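Local coordinates for hypothetical protein MTH1491 (Methanothermobacter thermautotrophicus, PDB 1L1S), which is of unknown function but belongs to the DsrE/DsrF-like family and may be related to proteins of sulfur metabolism, at residues R5-D11 / R36-Y42; I22-R26 / D58-L62; V46-R51 / M81-L87. One frame throughout, in Å; residues are numbered along the deposited sequence.

Contact 1: residues R5-D11 / R36-Y42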
ATOM      1  N   ARG A   5       2.420  13.936   9.815  1.00 22.35           N
ATOM      2  CA  ARG A   5       2.446  12.707  10.596  1.00 21.53           C
ATOM      3  C   ARG A   5       2.248  11.549   9.634  1.00 20.10           C
ATOM      4  O   ARG A   5       1.266  11.507   8.880  1.00 19.69           O
ATOM      5  CB  ARG A   5       1.317  12.720  11.623  1.00 21.83           C
ATOM      6  CG  ARG A   5       1.426  13.825  12.664  1.00 24.00           C
ATOM      7  CD  ARG A   5       0.147  13.868  13.477  1.00 25.29           C
ATOM      8  NE  ARG A   5      -0.984  14.122  12.593  1.00 27.05           N
ATOM      9  CZ  ARG A   5      -2.257  13.994  12.942  1.00 28.50           C
ATOM     10  NH1 ARG A   5      -2.580  13.610  14.170  1.00 27.82           N
ATOM     11  NH2 ARG A   5      -3.206  14.246  12.052  1.00 29.61           N
ATOM     12  N   VAL A   6       3.170  10.599   9.667  1.00 18.17           N
ATOM     13  CA  VAL A   6       3.092   9.467   8.763  1.00 16.43           C
ATOM     14  C   VAL A   6       3.553   8.157   9.382  1.00 15.62           C
ATOM     15  O   VAL A   6       4.524   8.102  10.142  1.00 14.62           O
ATOM     16  CB  VAL A   6       3.918   9.759   7.470  1.00 17.27           C
ATOM     17  CG1 VAL A   6       5.272  10.274   7.834  1.00 17.41           C
ATOM     18  CG2 VAL A   6       4.055   8.505   6.608  1.00 15.17           C
ATOM     19  N   VAL A   7       2.837   7.096   9.044  1.00 14.82           N
ATOM     20  CA  VAL A   7       3.163   5.772   9.522  1.00 14.41           C
ATOM     21  C   VAL A   7       3.459   4.873   8.320  1.00 14.06           C
ATOM     22  O   VAL A   7       2.662   4.801   7.365  1.00 13.58           O
ATOM     23  CB  VAL A   7       1.993   5.172  10.366  1.00 15.53           C
ATOM     24  CG1 VAL A   7       0.702   5.199   9.576  1.00 15.15           C
ATOM     25  CG2 VAL A   7       2.316   3.745  10.770  1.00 15.86           C
ATOM     26  N   PHE A   8       4.621   4.223   8.361  1.00 13.33           N
ATOM     27  CA  PHE A   8       5.041   3.299   7.310  1.00 12.53           C
ATOM     28  C   PHE A   8       4.627   1.901   7.685  1.00 13.18           C
ATOM     29  O   PHE A   8       4.538   1.563   8.862  1.00 12.62           O
ATOM     30  CB  PHE A   8       6.546   3.310   7.100  1.00 12.44           C
ATOM     31  CG  PHE A   8       7.050   4.523   6.383  1.00 11.89           C
ATOM     32  CD1 PHE A   8       7.217   5.719   7.056  1.00 11.82           C
ATOM     33  CD2 PHE A   8       7.376   4.458   5.028  1.00 13.08           C
ATOM     34  CE1 PHE A   8       7.712   6.849   6.390  1.00 14.54           C
ATOM     35  CE2 PHE A   8       7.871   5.572   4.348  1.00 12.40           C
ATOM     36  CZ  PHE A   8       8.041   6.768   5.030  1.00 14.09           C
ATOM     37  N   HIS A   9       4.390   1.092   6.668  1.00 13.14           N
ATOM     38  CA  HIS A   9       3.942  -0.277   6.853  1.00 14.19           C
ATOM     39  C   HIS A   9       4.860  -1.216   6.101  1.00 15.19           C
ATOM     40  O   HIS A   9       5.056  -1.064   4.905  1.00 15.46           O
ATOM     41  CB  HIS A   9       2.502  -0.369   6.328  1.00 14.59           C
ATOM     42  CG  HIS A   9       1.981  -1.758   6.133  1.00 15.79           C
ATOM     43  ND1 HIS A   9       0.732  -1.999   5.599  1.00 15.69           N
ATOM     44  CD2 HIS A   9       2.528  -2.974   6.370  1.00 16.61           C
ATOM     45  CE1 HIS A   9       0.533  -3.301   5.512  1.00 14.45           C
ATOM     46  NE2 HIS A   9       1.606  -3.917   5.972  1.00 17.21           N
ATOM     47  N   ILE A  10       5.444  -2.166   6.816  1.00 15.62           N
ATOM     48  CA  ILE A  10       6.292  -3.161   6.180  1.00 16.33           C
ATOM     49  C   ILE A  10       5.979  -4.533   6.779  1.00 17.16           C
ATOM     50  O   ILE A  10       5.926  -4.687   7.993  1.00 17.64           O
ATOM     51  CB  ILE A  10       7.779  -2.819   6.353  1.00 16.95           C
ATOM     52  CG1 ILE A  10       8.625  -3.777   5.524  1.00 17.55           C
ATOM     53  CG2 ILE A  10       8.182  -2.852   7.827  1.00 16.18           C
ATOM     54  CD1 ILE A  10      10.092  -3.409   5.546  1.00 18.81           C
ATOM     55  N   ASP A  11       5.728  -5.521   5.927  1.00 17.50           N
ATOM     56  CA  ASP A  11       5.435  -6.861   6.414  1.00 18.94           C
ATOM     57  C   ASP A  11       6.284  -7.945   5.742  1.00 20.68           C
ATOM     58  O   ASP A  11       5.945  -9.127   5.780  1.00 21.19           O
ATOM     59  CB  ASP A  11       3.933  -7.174   6.273  1.00 18.21           C
ATOM     60  CG  ASP A  11       3.395  -6.921   4.858  1.00 17.95           C
ATOM     61  OD1 ASP A  11       2.170  -6.681   4.722  1.00 18.60           O
ATOM     62  OD2 ASP A  11       4.175  -6.967   3.885  1.00 16.63           O
ATOM     63  N   ARG A  36       6.492  13.753  11.878  1.00 23.92           N
ATOM     64  CA  ARG A  36       6.524  12.740  12.904  1.00 24.17           C
ATOM     65  C   ARG A  36       6.377  11.410  12.150  1.00 23.13           C
ATOM     66  O   ARG A  36       5.455  11.235  11.347  1.00 21.53           O
ATOM     67  CB  ARG A  36       5.367  12.977  13.868  1.00 26.21           C
ATOM     68  CG  ARG A  36       5.344  12.058  15.051  1.00 28.52           C
ATOM     69  CD  ARG A  36       4.324  12.538  16.056  1.00 30.48           C
ATOM     70  NE  ARG A  36       4.190  11.579  17.146  1.00 32.74           N
ATOM     71  CZ  ARG A  36       3.161  11.540  17.977  1.00 33.44           C
ATOM     72  NH1 ARG A  36       2.168  12.416  17.850  1.00 33.46           N
ATOM     73  NH2 ARG A  36       3.111  10.604  18.917  1.00 35.04           N
ATOM     74  N   ILE A  37       7.299  10.485  12.393  1.00 21.15           N
ATOM     75  CA  ILE A  37       7.269   9.204  11.701  1.00 19.42           C
ATOM     76  C   ILE A  37       7.229   7.950  12.577  1.00 19.54           C
ATOM     77  O   ILE A  37       7.982   7.837  13.544  1.00 18.85           O
ATOM     78  CB  ILE A  37       8.506   9.021  10.806  1.00 18.94           C
ATOM     79  CG1 ILE A  37       8.706  10.228   9.883  1.00 18.70           C
ATOM     80  CG2 ILE A  37       8.358   7.741   9.989  1.00 17.60           C
ATOM     81  CD1 ILE A  37       9.930  10.071   8.956  1.00 18.24           C
ATOM     82  N   GLU A  38       6.380   6.997  12.189  1.00 18.34           N
ATOM     83  CA  GLU A  38       6.291   5.710  12.865  1.00 17.08           C
ATOM     84  C   GLU A  38       6.398   4.615  11.823  1.00 15.93           C
ATOM     85  O   GLU A  38       5.861   4.738  10.725  1.00 16.04           O
ATOM     86  CB  GLU A  38       4.976   5.549  13.623  1.00 17.87           C
ATOM     87  CG  GLU A  38       4.816   6.521  14.782  1.00 20.22           C
ATOM     88  CD  GLU A  38       3.660   6.149  15.694  1.00 20.90           C
ATOM     89  OE1 GLU A  38       2.699   5.506  15.204  1.00 20.23           O
ATOM     90  OE2 GLU A  38       3.712   6.507  16.893  1.00 21.26           O
ATOM     91  N   VAL A  39       7.107   3.548  12.167  1.00 15.21           N
ATOM     92  CA  VAL A  39       7.280   2.418  11.270  1.00 14.47           C
ATOM     93  C   VAL A  39       6.689   1.173  11.934  1.00 15.98           C
ATOM     94  O   VAL A  39       7.188   0.700  12.965  1.00 15.29           O
ATOM     95  CB  VAL A  39       8.766   2.164  10.961  1.00 15.14           C
ATOM     96  CG1 VAL A  39       8.906   0.974  10.056  1.00 13.24           C
ATOM     97  CG2 VAL A  39       9.387   3.382  10.304  1.00 14.10           C
ATOM     98  N   VAL A  40       5.621   0.656  11.331  1.00 15.29           N
ATOM     99  CA  VAL A  40       4.941  -0.521  11.833  1.00 15.40           C
ATOM    100  C   VAL A  40       5.335  -1.734  11.005  1.00 16.98           C
ATOM    101  O   VAL A  40       5.069  -1.802   9.798  1.00 16.66           O
ATOM    102  CB  VAL A  40       3.407  -0.360  11.764  1.00 16.14           C
ATOM    103  CG1 VAL A  40       2.725  -1.638  12.277  1.00 13.56           C
ATOM    104  CG2 VAL A  40       2.972   0.842  12.582  1.00 13.78           C
ATOM    105  N   ALA A  41       5.958  -2.697  11.670  1.00 17.48           N
ATOM    106  CA  ALA A  41       6.413  -3.905  11.018  1.00 19.81           C
ATOM    107  C   ALA A  41       5.745  -5.120  11.634  1.00 21.81           C
ATOM    108  O   ALA A  41       5.725  -5.264  12.862  1.00 24.50           O
ATOM    109  CB  ALA A  41       7.920  -4.024  11.165  1.00 19.41           C
ATOM    110  N   TYR A  42       5.171  -5.980  10.800  1.00 21.66           N
ATOM    111  CA  TYR A  42       4.570  -7.200  11.318  1.00 22.26           C
ATOM    112  C   TYR A  42       4.904  -8.355  10.378  1.00 21.58           C
ATOM    113  O   TYR A  42       5.543  -8.145   9.349  1.00 21.58           O
ATOM    114  CB  TYR A  42       3.059  -7.032  11.562  1.00 22.41           C
ATOM    115  CG  TYR A  42       2.194  -6.683  10.368  1.00 23.56           C
ATOM    116  CD1 TYR A  42       1.770  -7.669   9.472  1.00 24.85           C
ATOM    117  CD2 TYR A  42       1.751  -5.376  10.164  1.00 23.63           C
ATOM    118  CE1 TYR A  42       0.916  -7.360   8.404  1.00 25.09           C
ATOM    119  CE2 TYR A  42       0.898  -5.053   9.095  1.00 25.28           C
ATOM    120  CZ  TYR A  42       0.486  -6.051   8.222  1.00 26.81           C
ATOM    121  OH  TYR A  42      -0.353  -5.741   7.162  1.00 29.18           O
TER

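Contact 2: residues I22-R26 / D58-L62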
ATOM      1  N   ILE A  22      13.875   2.198   4.633  1.00 19.08           N
ATOM      2  CA  ILE A  22      14.898   2.999   5.291  1.00 20.00           C
ATOM      3  C   ILE A  22      15.170   4.273   4.494  1.00 19.81           C
ATOM      4  O   ILE A  22      15.183   5.366   5.043  1.00 18.74           O
ATOM      5  CB  ILE A  22      16.206   2.207   5.422  1.00 21.37           C
ATOM      6  CG1 ILE A  22      15.992   1.025   6.373  1.00 22.12           C
ATOM      7  CG2 ILE A  22      17.331   3.126   5.922  1.00 20.87           C
ATOM      8  CD1 ILE A  22      17.157   0.079   6.416  1.00 23.90           C
ATOM      9  N   SER A  23      15.389   4.102   3.195  1.00 19.82           N
ATOM     10  CA  SER A  23      15.649   5.215   2.305  1.00 21.45           C
ATOM     11  C   SER A  23      14.482   6.184   2.311  1.00 21.02           C
ATOM     12  O   SER A  23      14.682   7.397   2.368  1.00 21.06           O
ATOM     13  CB  SER A  23      15.887   4.714   0.880  1.00 22.98           C
ATOM     14  OG  SER A  23      15.711   5.777  -0.046  1.00 27.43           O
ATOM     15  N   ASN A  24      13.264   5.655   2.248  1.00 20.75           N
ATOM     16  CA  ASN A  24      12.077   6.511   2.260  1.00 20.13           C
ATOM     17  C   ASN A  24      11.968   7.306   3.570  1.00 19.72           C
ATOM     18  O   ASN A  24      11.583   8.475   3.562  1.00 18.22           O
ATOM     19  CB  ASN A  24      10.812   5.675   2.053  1.00 21.93           C
ATOM     20  CG  ASN A  24      10.723   5.099   0.653  1.00 23.51           C
ATOM     21  OD1 ASN A  24      11.372   5.586  -0.265  1.00 25.50           O
ATOM     22  ND2 ASN A  24       9.911   4.069   0.481  1.00 24.52           N
ATOM     23  N   VAL A  25      12.302   6.679   4.695  1.00 19.08           N
ATOM     24  CA  VAL A  25      12.243   7.378   5.989  1.00 20.04           C
ATOM     25  C   VAL A  25      13.232   8.552   6.032  1.00 20.50           C
ATOM     26  O   VAL A  25      12.886   9.646   6.464  1.00 19.64           O
ATOM     27  CB  VAL A  25      12.561   6.421   7.161  1.00 19.49           C
ATOM     28  CG1 VAL A  25      12.826   7.210   8.444  1.00 19.28           C
ATOM     29  CG2 VAL A  25      11.381   5.458   7.359  1.00 20.96           C
ATOM     30  N   ARG A  26      14.455   8.322   5.575  1.00 21.32           N
ATOM     31  CA  ARG A  26      15.460   9.378   5.562  1.00 23.52           C
ATOM     32  C   ARG A  26      15.092  10.484   4.574  1.00 23.74           C
ATOM     33  O   ARG A  26      15.212  11.662   4.888  1.00 22.97           O
ATOM     34  CB  ARG A  26      16.826   8.794   5.212  1.00 24.56           C
ATOM     35  CG  ARG A  26      17.429   7.985   6.338  1.00 25.40           C
ATOM     36  CD  ARG A  26      18.778   7.390   5.966  1.00 26.38           C
ATOM     37  NE  ARG A  26      19.376   6.730   7.124  1.00 27.99           N
ATOM     38  CZ  ARG A  26      19.972   5.541   7.092  1.00 28.88           C
ATOM     39  NH1 ARG A  26      20.064   4.864   5.956  1.00 29.42           N
ATOM     40  NH2 ARG A  26      20.454   5.017   8.210  1.00 29.94           N
ATOM     41  N   ASP A  58      20.899   0.704  11.296  1.00 26.16           N
ATOM     42  CA  ASP A  58      19.955   1.629  10.685  1.00 26.18           C
ATOM     43  C   ASP A  58      18.780   1.886  11.619  1.00 24.97           C
ATOM     44  O   ASP A  58      18.370   3.036  11.815  1.00 24.60           O
ATOM     45  CB  ASP A  58      19.455   1.081   9.341  1.00 27.86           C
ATOM     46  CG  ASP A  58      20.500   1.188   8.241  1.00 29.87           C
ATOM     47  OD1 ASP A  58      21.124   2.260   8.119  1.00 31.16           O
ATOM     48  OD2 ASP A  58      20.692   0.210   7.490  1.00 31.86           O
ATOM     49  N   VAL A  59      18.250   0.828  12.222  1.00 23.98           N
ATOM     50  CA  VAL A  59      17.121   1.012  13.131  1.00 24.57           C
ATOM     51  C   VAL A  59      17.473   1.833  14.372  1.00 24.77           C
ATOM     52  O   VAL A  59      16.726   2.734  14.744  1.00 23.43           O
ATOM     53  CB  VAL A  59      16.521  -0.335  13.566  1.00 23.75           C
ATOM     54  CG1 VAL A  59      15.479  -0.125  14.642  1.00 24.31           C
ATOM     55  CG2 VAL A  59      15.890  -1.007  12.382  1.00 23.93           C
ATOM     56  N   SER A  60      18.609   1.543  15.006  1.00 25.50           N
ATOM     57  CA  SER A  60      18.976   2.299  16.204  1.00 27.08           C
ATOM     58  C   SER A  60      19.227   3.764  15.864  1.00 27.04           C
ATOM     59  O   SER A  60      18.783   4.659  16.582  1.00 26.31           O
ATOM     60  CB  SER A  60      20.214   1.708  16.878  1.00 27.69           C
ATOM     61  OG  SER A  60      21.393   2.084  16.189  1.00 32.29           O
ATOM     62  N   GLU A  61      19.920   4.009  14.758  1.00 27.66           N
ATOM     63  CA  GLU A  61      20.199   5.380  14.355  1.00 29.03           C
ATOM     64  C   GLU A  61      18.935   6.205  14.112  1.00 28.29           C
ATOM     65  O   GLU A  61      18.824   7.325  14.608  1.00 29.03           O
ATOM     66  CB  GLU A  61      21.048   5.402  13.092  1.00 31.95           C
ATOM     67  CG  GLU A  61      21.190   6.791  12.513  1.00 36.64           C
ATOM     68  CD  GLU A  61      22.078   6.820  11.294  1.00 40.42           C
ATOM     69  OE1 GLU A  61      22.307   7.930  10.764  1.00 43.00           O
ATOM     70  OE2 GLU A  61      22.550   5.736  10.870  1.00 41.63           O
ATOM     71  N   LEU A  62      17.983   5.662  13.350  1.00 26.89           N
ATOM     72  CA  LEU A  62      16.746   6.397  13.067  1.00 25.37           C
ATOM     73  C   LEU A  62      15.900   6.608  14.314  1.00 24.61           C
ATOM     74  O   LEU A  62      15.135   7.575  14.408  1.00 24.23           O
ATOM     75  CB  LEU A  62      15.920   5.673  11.996  1.00 23.90           C
ATOM     76  CG  LEU A  62      16.526   5.742  10.592  1.00 23.37           C
ATOM     77  CD1 LEU A  62      15.835   4.786   9.643  1.00 22.45           C
ATOM     78  CD2 LEU A  62      16.418   7.153  10.096  1.00 22.38           C
TER

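Contact 3: residues V46-R51 / M81-L87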
ATOM      1  N   VAL A  46       8.841  -8.069  11.097  1.00 22.45           N
ATOM      2  CA  VAL A  46       9.416  -7.838  12.419  1.00 21.98           C
ATOM      3  C   VAL A  46      10.877  -8.286  12.535  1.00 21.35           C
ATOM      4  O   VAL A  46      11.616  -7.777  13.385  1.00 19.76           O
ATOM      5  CB  VAL A  46       8.588  -8.496  13.523  1.00 22.92           C
ATOM      6  CG1 VAL A  46       7.170  -7.941  13.477  1.00 25.10           C
ATOM      7  CG2 VAL A  46       8.604 -10.004  13.375  1.00 24.42           C
ATOM      8  N   ASN A  47      11.303  -9.220  11.688  1.00 20.56           N
ATOM      9  CA  ASN A  47      12.689  -9.670  11.742  1.00 21.75           C
ATOM     10  C   ASN A  47      13.638  -8.481  11.604  1.00 21.79           C
ATOM     11  O   ASN A  47      14.773  -8.522  12.062  1.00 22.71           O
ATOM     12  CB  ASN A  47      12.974 -10.701  10.646  1.00 22.70           C
ATOM     13  CG  ASN A  47      12.193 -11.985  10.847  1.00 23.71           C
ATOM     14  OD1 ASN A  47      11.910 -12.372  11.979  1.00 24.86           O
ATOM     15  ND2 ASN A  47      11.854 -12.659   9.751  1.00 23.63           N
ATOM     16  N   VAL A  48      13.156  -7.410  10.984  1.00 21.63           N
ATOM     17  CA  VAL A  48      13.969  -6.218  10.810  1.00 21.11           C
ATOM     18  C   VAL A  48      14.219  -5.502  12.130  1.00 21.17           C
ATOM     19  O   VAL A  48      15.207  -4.777  12.277  1.00 20.66           O
ATOM     20  CB  VAL A  48      13.299  -5.234   9.835  1.00 21.06           C
ATOM     21  CG1 VAL A  48      13.950  -3.864   9.949  1.00 20.81           C
ATOM     22  CG2 VAL A  48      13.434  -5.756   8.408  1.00 19.98           C
ATOM     23  N   LEU A  49      13.328  -5.707  13.092  1.00 21.11           N
ATOM     24  CA  LEU A  49      13.460  -5.054  14.384  1.00 22.36           C
ATOM     25  C   LEU A  49      14.186  -5.901  15.443  1.00 23.84           C
ATOM     26  O   LEU A  49      14.290  -5.482  16.593  1.00 23.89           O
ATOM     27  CB  LEU A  49      12.072  -4.653  14.895  1.00 22.32           C
ATOM     28  CG  LEU A  49      11.176  -3.872  13.920  1.00 21.96           C
ATOM     29  CD1 LEU A  49       9.889  -3.461  14.616  1.00 20.53           C
ATOM     30  CD2 LEU A  49      11.926  -2.638  13.409  1.00 22.54           C
ATOM     31  N   ARG A  50      14.677  -7.081  15.056  1.00 25.07           N
ATOM     32  CA  ARG A  50      15.396  -7.978  15.979  1.00 26.87           C
ATOM     33  C   ARG A  50      16.750  -7.400  16.382  1.00 27.79           C
ATOM     34  O   ARG A  50      17.362  -6.655  15.627  1.00 27.18           O
ATOM     35  CB  ARG A  50      15.678  -9.333  15.325  1.00 27.27           C
ATOM     36  CG  ARG A  50      14.531 -10.309  15.235  1.00 29.63           C
ATOM     37  CD  ARG A  50      14.983 -11.547  14.459  1.00 31.61           C
ATOM     38  NE  ARG A  50      14.267 -12.747  14.872  1.00 35.44           N
ATOM     39  CZ  ARG A  50      14.480 -13.393  16.017  1.00 36.50           C
ATOM     40  NH1 ARG A  50      15.404 -12.970  16.866  1.00 37.71           N
ATOM     41  NH2 ARG A  50      13.738 -14.442  16.335  1.00 37.38           N
ATOM     42  N   ARG A  51      17.233  -7.774  17.563  1.00 29.68           N
ATOM     43  CA  ARG A  51      18.535  -7.298  18.017  1.00 31.25           C
ATOM     44  C   ARG A  51      19.645  -7.827  17.097  1.00 31.57           C
ATOM     45  O   ARG A  51      20.601  -7.119  16.795  1.00 31.20           O
ATOM     46  CB  ARG A  51      18.811  -7.750  19.459  1.00 32.12           C
ATOM     47  CG  ARG A  51      20.161  -7.260  19.998  1.00 33.25           C
ATOM     48  CD  ARG A  51      20.445  -7.711  21.440  1.00 34.51           C
ATOM     49  NE  ARG A  51      19.502  -7.146  22.404  1.00 34.80           N
ATOM     50  CZ  ARG A  51      18.404  -7.756  22.834  1.00 35.02           C
ATOM     51  NH1 ARG A  51      18.099  -8.972  22.391  1.00 36.20           N
ATOM     52  NH2 ARG A  51      17.603  -7.145  23.700  1.00 34.81           N
HETATM   53  N   MSE A  81       8.566 -15.034  19.515  1.00 42.45           N
HETATM   54  CA  MSE A  81       9.378 -13.884  19.860  1.00 40.83           C
HETATM   55  C   MSE A  81       8.708 -13.159  21.011  1.00 39.64           C
HETATM   56  O   MSE A  81       7.495 -13.285  21.212  1.00 39.73           O
HETATM   57  CB  MSE A  81       9.488 -12.921  18.671  1.00 41.44           C
HETATM   58  CG  MSE A  81      10.770 -13.027  17.876  1.00 42.74           C
HETATM   59 SE   MSE A  81      10.752 -11.814  16.333  1.00 44.15          SE
HETATM   60  CE  MSE A  81      10.052 -13.090  15.051  1.00 44.96           C
ATOM     61  N   ASP A  82       9.497 -12.418  21.778  1.00 37.78           N
ATOM     62  CA  ASP A  82       8.954 -11.618  22.862  1.00 36.67           C
ATOM     63  C   ASP A  82       9.768 -10.331  22.829  1.00 34.69           C
ATOM     64  O   ASP A  82      10.698 -10.232  22.042  1.00 34.30           O
ATOM     65  CB  ASP A  82       9.067 -12.352  24.211  1.00 38.39           C
ATOM     66  CG  ASP A  82      10.409 -12.158  24.892  1.00 39.09           C
ATOM     67  OD1 ASP A  82      10.445 -12.263  26.135  1.00 40.49           O
ATOM     68  OD2 ASP A  82      11.420 -11.913  24.207  1.00 40.13           O
ATOM     69  N   GLY A  83       9.425  -9.353  23.658  1.00 33.62           N
ATOM     70  CA  GLY A  83      10.142  -8.085  23.660  1.00 32.66           C
ATOM     71  C   GLY A  83      11.643  -8.131  23.907  1.00 32.55           C
ATOM     72  O   GLY A  83      12.365  -7.185  23.562  1.00 31.62           O
ATOM     73  N   ASP A  84      12.111  -9.220  24.517  1.00 32.05           N
ATOM     74  CA  ASP A  84      13.528  -9.401  24.817  1.00 32.05           C
ATOM     75  C   ASP A  84      14.332  -9.637  23.544  1.00 30.81           C
ATOM     76  O   ASP A  84      15.542  -9.425  23.524  1.00 30.09           O
ATOM     77  CB  ASP A  84      13.717 -10.585  25.776  1.00 33.54           C
ATOM     78  CG  ASP A  84      13.640 -10.176  27.243  1.00 35.46           C
ATOM     79  OD1 ASP A  84      12.883  -9.242  27.577  1.00 36.96           O
ATOM     80  OD2 ASP A  84      14.334 -10.796  28.071  1.00 37.26           O
ATOM     81  N   ASP A  85      13.654 -10.072  22.486  1.00 29.23           N
ATOM     82  CA  ASP A  85      14.315 -10.339  21.211  1.00 29.39           C
ATOM     83  C   ASP A  85      14.478  -9.074  20.356  1.00 28.96           C
ATOM     84  O   ASP A  85      15.250  -9.063  19.399  1.00 28.52           O
ATOM     85  CB  ASP A  85      13.520 -11.373  20.398  1.00 29.54           C
ATOM     86  CG  ASP A  85      13.295 -12.678  21.151  1.00 30.78           C
ATOM     87  OD1 ASP A  85      14.278 -13.272  21.649  1.00 30.76           O
ATOM     88  OD2 ASP A  85      12.127 -13.111  21.237  1.00 30.18           O
ATOM     89  N   LEU A  86      13.756  -8.014  20.710  1.00 28.30           N
ATOM     90  CA  LEU A  86      13.794  -6.768  19.950  1.00 28.97           C
ATOM     91  C   LEU A  86      14.910  -5.822  20.337  1.00 29.09           C
ATOM     92  O   LEU A  86      15.317  -5.756  21.498  1.00 29.09           O
ATOM     93  CB  LEU A  86      12.460  -6.029  20.087  1.00 28.29           C
ATOM     94  CG  LEU A  86      11.234  -6.865  19.736  1.00 28.75           C
ATOM     95  CD1 LEU A  86      10.008  -6.189  20.284  1.00 29.06           C
ATOM     96  CD2 LEU A  86      11.140  -7.062  18.226  1.00 28.42           C
ATOM     97  N   LEU A  87      15.395  -5.086  19.343  1.00 29.30           N
ATOM     98  CA  LEU A  87      16.449  -4.102  19.548  1.00 29.18           C
ATOM     99  C   LEU A  87      15.924  -3.038  20.519  1.00 29.28           C
ATOM    100  O   LEU A  87      14.722  -2.785  20.579  1.00 28.20           O
ATOM    101  CB  LEU A  87      16.805  -3.457  18.206  1.00 29.74           C
ATOM    102  CG  LEU A  87      18.030  -2.541  18.165  1.00 31.40           C
ATOM    103  CD1 LEU A  87      19.299  -3.381  18.212  1.00 31.37           C
ATOM    104  CD2 LEU A  87      17.995  -1.699  16.890  1.00 31.54           C
TER
HETATM  105  O   HOH W   1      16.981 -11.224  18.329  1.00 26.77           O

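Contact 1: residues R5-D11 / R36-Y42
Paired in parallel in mid-sheet, residues 5-11 and 36-42 supply the two strands of a beta-alpha-beta unit whose crossover is helix 15-31. Six backbone hydrogen bonds join them, from Val6 N to Arg36 O (2.9 Å) through to Tyr42 N to Ile10 O (3.2 Å). On one face Phe8 turns the edge of its ring to Ile37, Phe8 CD1 lying 3.7 Å from Ile37 CG2, and Ile10 CG2 rests on Ala41 CB. On the other, Val7 CG2 and Val40 CG2 press together at 3.5 Å, tight for methyl groups. Polar groups gather at the C-terminal ends. With CG anti to the backbone N (chi1 166°), the His9 imidazole reaches along its own strand, NE2 donating to Asp11 OD1 (3.1 Å) from above the carboxylate plane in a bent bond (141°), while Asp11 CB makes a CH-pi contact over one face of the Tyr42 ring, toward its rim. Tyr110 OH bonds His9 ND1, so both ring nitrogens are engaged. A leucine at His9 would probably leave Asp11 OD1 and Tyr110 without this mate. Helix 15-31 packs against Val6 and Phe8, helix 96-105 covers His9 and Val40 on the opposite face, and strand 109-111 flanks residues 5-11.

Contact 2: residues I22-R26 / D58-L62
Arg26 and Asp58 form a salt bridge between helices 15-31 and 56-64. The arginine sets off with CG anti to its carbonyl carbon (chi1 -73°) and runs extended from CG to NE, which carries the guanidinium across to the other helix. There NH2 donates to Asp58 OD1 at 2.8 Å in a fairly straight bond (160°). The acceptor lies at the guanidinium edge, in its plane, and is approached on its anti side, somewhat out of the carboxylate plane; the two flat groups are steeply turned, 69° apart. Glu61, its own chain extended, brings OE2 to 3.5 Å from the same Arg26 NH2, a looser second ion pair, so that one nitrogen is shared between two carboxylates a helical turn apart on helix 56-64. The two segments run nearly parallel, with axes 11.7 Å apart, and both helices lie on one face of the parallel sheet in this alpha/beta fold. The extended Arg26 and the branched Leu62 span the separation. Leu62 packs between the helices beside the ion pairs: its CD2 methyl lies 4.0 Å from Val25 CG1, and the same methyl meets Arg26 CG, the aliphatic root of the arginine. Val67 and Phe69 pack on Leu62 as well. At the other end Ile22 crosses Asp58 at about a right angle, its CD1 methyl 3.7 Å from Asp58 OD2, the carboxylate oxygen that Arg26 does not grip.

Contact 3: residues V46-R51 / M81-L87
Leu49 O accepts from Leu87 N at 3.0 Å in an almost perfectly straight bond (179°), and Arg51 N returns one to Asp85 O at 3.0 Å, so the two loops are bridged through their backbones at Arg50 and Leu86. Arg51 extends this pairing with its side chain. Bent at chi3 (-64°), it brings the guanidinium end-on to Asp84 O, which lies in the plane of the group and takes bonds from both NH1 (2.8 Å) and NH2 (3.1 Å). Arg50 sends its side chain at about a right angle to that of Arg51, toward Met81. Its guanidinium presents a face to this selenomethionine, whose CG stands 3.6 Å from Arg50 NH2, while a water joins Arg50 NH1, by a weak bond, to Asp85 O. The terminal CE of Met81 reaches Val46 CG2 at 3.8 Å and also touches Asn47 OD1. More deeply placed, Leu49 CB packs on Leu86 CD2 at 4.2 Å; both leucines rest on Ala71 of strand 68-72. Within residues 81-87, Asp85 OD2 accepts from Asp82 N and so ties the turn together. A lone bridge of this kind joins two connections of the alpha/beta fold, the loop from strand 35-41 to helix 56-64 and the one from helix 73-78 to strand 91-93.

In the fold
The centre of contact 1 lies about 5 Å from the centre of the chain, 11 Å from the centre of contact 2 and 16 Å from that of contact 3. Residues 22-26 of contact 2 cover the sheet face carrying Phe8 and Val39: Phe8 CE2 lies 3.7 Å from Asn24 CB, and Val25 CG2 touches both strands. Contact 3 begins just beyond the end of strand 35-41, where Ala41 CB meets Leu49 CD1 at 4.0 Å. Helix 56-64 connects contacts 2 and 3, with Val59 CG1 3.7 Å from Leu87 CD2. The polar cluster at the strand ends of contact 1 adjoins Leu20 of a second subunit; whether it forms an active site is not established.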